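Local coordinates for N-acetyltransferase (Escherichia coli, PDB 6GTQ), which probably transfers an acetyl group from acetyl-coenzyme A to an amino group of its substrate, as an acetyltransferase of the GNAT family, at residues I11-D14 against D15-Y18; R103-G107 against Q108-A112. The protein carries 1 engineered substitution. All coordinates share one frame; numbering follows the deposited sequence.

Contact 1: I11-D14 against D15-Y18; sequences ILTD and DADY
Tyr18 reaches back along the chain to Thr13, where its OH accepts a hydrogen bond from Thr13 N at 3.0 Å. The bond is nearly straight, 162° at the hydrogen, and the amide lies at the ring edge, near the ring plane. The Thr13 and Tyr18 side chains run at about a right angle to each other. CG of Tyr18 stands beside its own backbone N (chi1 -69°), which helps carry the hydroxyl to the Thr13 amide. One ring face takes Leu12 CD1 in a CH-pi contact, 4.2 Å from the centroid and offset toward the rim. Thr13 O receives Ala16 N at 3.2 Å, with the donor well above the carbonyl plane. This bond closes a beta turn with Asp14 and Asp15 at its corners. Water 1 also approaches Thr13 O, at 2.7 Å. Thr13 CB meets Ala16 CB at 3.7 Å. Asp15 folds its carboxylate back along the peptide from Asp14. The two carboxylates keep apart, with Asp14 OD2 5.6 Å from Asp15 OD1. Tyr18 OH is also hydrogen-bonded to Glu10 OE1. The loop leaves strand 8-11. Leu12 and Tyr18 pack on Ile51 of strand 48-53, and Leu12 also touches helix 38-43.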
# COMPACT_ATOMS: atom_id res chain seq x y z
N ILE A 11 -8.63 7.32 6.45
CA ILE A 11 -7.45 8.18 6.43
C ILE A 11 -7.35 8.82 7.82
O ILE A 11 -8.39 9.09 8.43
CB ILE A 11 -7.48 9.21 5.26
CG1 ILE A 11 -6.15 9.99 5.17
CG2 ILE A 11 -8.72 10.16 5.29
CD1 ILE A 11 -5.85 10.59 3.86
N LEU A 12 -6.12 9.02 8.32
CA LEU A 12 -5.88 9.64 9.63
C LEU A 12 -6.64 10.96 9.72
O LEU A 12 -6.58 11.74 8.78
CB LEU A 12 -4.36 9.86 9.82
CG LEU A 12 -3.89 10.14 11.25
CD1 LEU A 12 -3.65 8.86 12.01
CD2 LEU A 12 -2.62 10.96 11.24
N THR A 13 -7.43 11.15 10.79
CA THR A 13 -8.25 12.37 10.98
C THR A 13 -7.43 13.44 11.70
O THR A 13 -6.97 13.23 12.82
CB THR A 13 -9.59 12.03 11.66
OG1 THR A 13 -10.19 10.90 11.02
CG2 THR A 13 -10.57 13.20 11.65
N ASP A 14 -7.29 14.60 11.05
CA ASP A 14 -6.52 15.79 11.45
C ASP A 14 -6.69 16.26 12.91
O ASP A 14 -5.70 16.71 13.51
CB ASP A 14 -6.83 16.95 10.50
CG ASP A 14 -6.32 16.71 9.10
OD1 ASP A 14 -5.08 16.68 8.91
OD2 ASP A 14 -7.16 16.55 8.19
N ASP A 15 -7.90 16.18 13.48
CA ASP A 15 -8.11 16.65 14.86
C ASP A 15 -8.67 15.56 15.79
O ASP A 15 -9.36 15.86 16.76
CB ASP A 15 -8.98 17.92 14.85
CG ASP A 15 -8.28 19.11 14.21
OD1 ASP A 15 -8.31 19.21 12.96
OD2 ASP A 15 -7.70 19.93 14.95
N ALA A 16 -8.32 14.29 15.52
CA ALA A 16 -8.75 13.14 16.30
C ALA A 16 -7.59 12.52 17.09
O ALA A 16 -6.43 12.69 16.71
CB ALA A 16 -9.37 12.09 15.39
N ASP A 17 -7.92 11.79 18.19
CA ASP A 17 -6.97 11.07 19.04
C ASP A 17 -7.09 9.55 18.81
O ASP A 17 -8.20 9.02 18.67
CB ASP A 17 -7.17 11.41 20.53
CG ASP A 17 -6.74 12.82 20.93
OD1 ASP A 17 -5.81 13.36 20.30
OD2 ASP A 17 -7.32 13.36 21.89
N TYR A 18 -5.93 8.87 18.77
CA TYR A 18 -5.82 7.44 18.49
C TYR A 18 -5.11 6.65 19.59
O TYR A 18 -4.18 7.17 20.22
CB TYR A 18 -5.09 7.25 17.16
CG TYR A 18 -5.89 7.70 15.96
CD1 TYR A 18 -5.83 9.01 15.50
CD2 TYR A 18 -6.70 6.80 15.27
CE1 TYR A 18 -6.57 9.43 14.39
CE2 TYR A 18 -7.44 7.20 14.15
CZ TYR A 18 -7.37 8.52 13.72
OH TYR A 18 -8.10 8.91 12.63
O HOH W 1 -4.62 13.57 14.20

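Contact 2: R103-G107 against Q108-A112; sequences RSLQG and QGWGA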
# COMPACT_ATOMS: atom_id res chain seq x y z
N ARG A 103 -0.58 -8.15 15.51
CA ARG A 103 -0.47 -9.60 15.73
C ARG A 103 -1.80 -10.28 16.02
O ARG A 103 -2.00 -11.42 15.60
CB ARG A 103 0.53 -9.90 16.87
CG ARG A 103 2.00 -9.80 16.49
CD ARG A 103 2.86 -9.90 17.73
NE ARG A 103 4.29 -9.91 17.41
CZ ARG A 103 5.05 -11.00 17.39
NH1 ARG A 103 6.34 -10.90 17.08
NH2 ARG A 103 4.54 -12.18 17.69
N SER A 104 -2.72 -9.58 16.73
CA SER A 104 -4.05 -10.06 17.08
C SER A 104 -4.93 -10.32 15.85
O SER A 104 -5.82 -11.17 15.90
CB SER A 104 -4.75 -9.10 18.04
OG SER A 104 -5.05 -7.86 17.43
N LEU A 105 -4.69 -9.59 14.75
CA LEU A 105 -5.47 -9.73 13.52
C LEU A 105 -4.84 -10.64 12.47
O LEU A 105 -5.54 -11.10 11.57
CB LEU A 105 -5.80 -8.35 12.92
CG LEU A 105 -6.89 -7.53 13.62
CD1 LEU A 105 -7.23 -6.32 12.80
CD2 LEU A 105 -8.17 -8.34 13.84
N GLN A 106 -3.52 -10.91 12.59
CA GLN A 106 -2.74 -11.72 11.65
C GLN A 106 -3.33 -13.13 11.46
O GLN A 106 -3.63 -13.82 12.44
CB GLN A 106 -1.25 -11.75 12.04
CG GLN A 106 -0.55 -10.41 11.78
CD GLN A 106 0.89 -10.32 12.26
OE1 GLN A 106 1.48 -11.28 12.80
NE2 GLN A 106 1.50 -9.15 12.06
N GLY A 107 -3.53 -13.49 10.19
CA GLY A 107 -4.14 -14.75 9.76
C GLY A 107 -5.53 -14.58 9.18
O GLY A 107 -6.10 -15.53 8.64
N GLN A 108 -6.10 -13.36 9.28
CA GLN A 108 -7.45 -13.04 8.81
C GLN A 108 -7.49 -12.31 7.46
O GLN A 108 -8.57 -11.98 6.97
CB GLN A 108 -8.23 -12.26 9.89
CG GLN A 108 -8.60 -13.11 11.10
CD GLN A 108 -8.62 -12.33 12.39
OE1 GLN A 108 -9.38 -11.36 12.56
NE2 GLN A 108 -7.79 -12.75 13.34
N GLY A 109 -6.33 -12.08 6.86
CA GLY A 109 -6.21 -11.43 5.56
C GLY A 109 -6.37 -9.92 5.55
O GLY A 109 -6.72 -9.36 4.51
N TRP A 110 -6.09 -9.24 6.69
CA TRP A 110 -6.20 -7.79 6.82
C TRP A 110 -5.15 -7.01 6.05
O TRP A 110 -5.44 -5.90 5.60
CB TRP A 110 -6.26 -7.34 8.29
CG TRP A 110 -7.59 -7.65 8.90
CD1 TRP A 110 -7.89 -8.69 9.74
CD2 TRP A 110 -8.84 -7.03 8.57
NE1 TRP A 110 -9.24 -8.71 10.00
CE2 TRP A 110 -9.85 -7.71 9.29
CE3 TRP A 110 -9.21 -5.95 7.75
CZ2 TRP A 110 -11.20 -7.34 9.22
CZ3 TRP A 110 -10.54 -5.59 7.68
CH2 TRP A 110 -11.52 -6.28 8.40
N GLY A 111 -3.97 -7.60 5.87
CA GLY A 111 -2.88 -7.00 5.09
C GLY A 111 -3.28 -6.81 3.64
O GLY A 111 -3.11 -5.73 3.08
N ALA A 112 -3.86 -7.87 3.04
CA ALA A 112 -4.37 -7.88 1.67
C ALA A 112 -5.56 -6.91 1.50
O ALA A 112 -5.63 -6.23 0.48
CB ALA A 112 -4.78 -9.29 1.27
O HOH W 2 -4.53 -10.24 8.81
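Leu105 O is held by two donors. Gln108 N donates to Leu105 O at 3.3 Å, in the carbonyl plane, though the bond is bent to 143° at the hydrogen. Water 2 donates to Leu105 O at 3.1 Å. That water accepts from Trp110 N at 2.8 Å, so it bridges the turn to the start of helix 110-129. The Gln108 bond closes a type II beta turn from Leu105 to Gln108. Gly107 takes its third position with a positive phi of 109°. Gly109 follows at the N-cap of the helix. Leu105 CD1 lies over one face of the Trp110 indole, 4.1 Å from the centroid of the five-membered ring, a CH-pi contact offset toward the rim. Leu105 CB meets Trp110 CD1 at 3.8 Å. Gln108 crosses Leu105 at about a right angle. Gln108 OE1 lies in plane at the indole edge, 3.5 Å from Leu105 CD2. The bend at chi2 (147°) helps bring the amide there. Leu105 and Trp110 also pack on Leu52 of strand 48-53, and a basic side chain of the other subunit makes a cation-pi contact with Trp110. The run Gln106 to Gly111 fits the Q-x-x-G-x-G signature of GNAT motif A. In relatives this loop and helix start bind the pyrophosphate of acetyl-coenzyme A through backbone amides. The turn, the water and the leucine-indole packing probably help set that loop's shape.

The two contacts lie in separate parts of one chain, with centres 23 Å apart and nearest atoms about 13 Å apart. They do not touch. Contact 1 follows strand 8-11, while contact 2 joins central strand 90-101 to helix 110-129. Strand 48-53 is a shared neighbour: Ile51 meets contact 1 and the next residue, Leu52, meets contact 2. Contact 2 carries the probable cofactor-binding loop. A glycerol, probably from crystallisation, lies about 4 Å from the side chain of Gln106. Contact 2 also meets the other subunit through Trp110 and Ala112. Contact 1 touches no other chain of the assembly and is local packing at the surface.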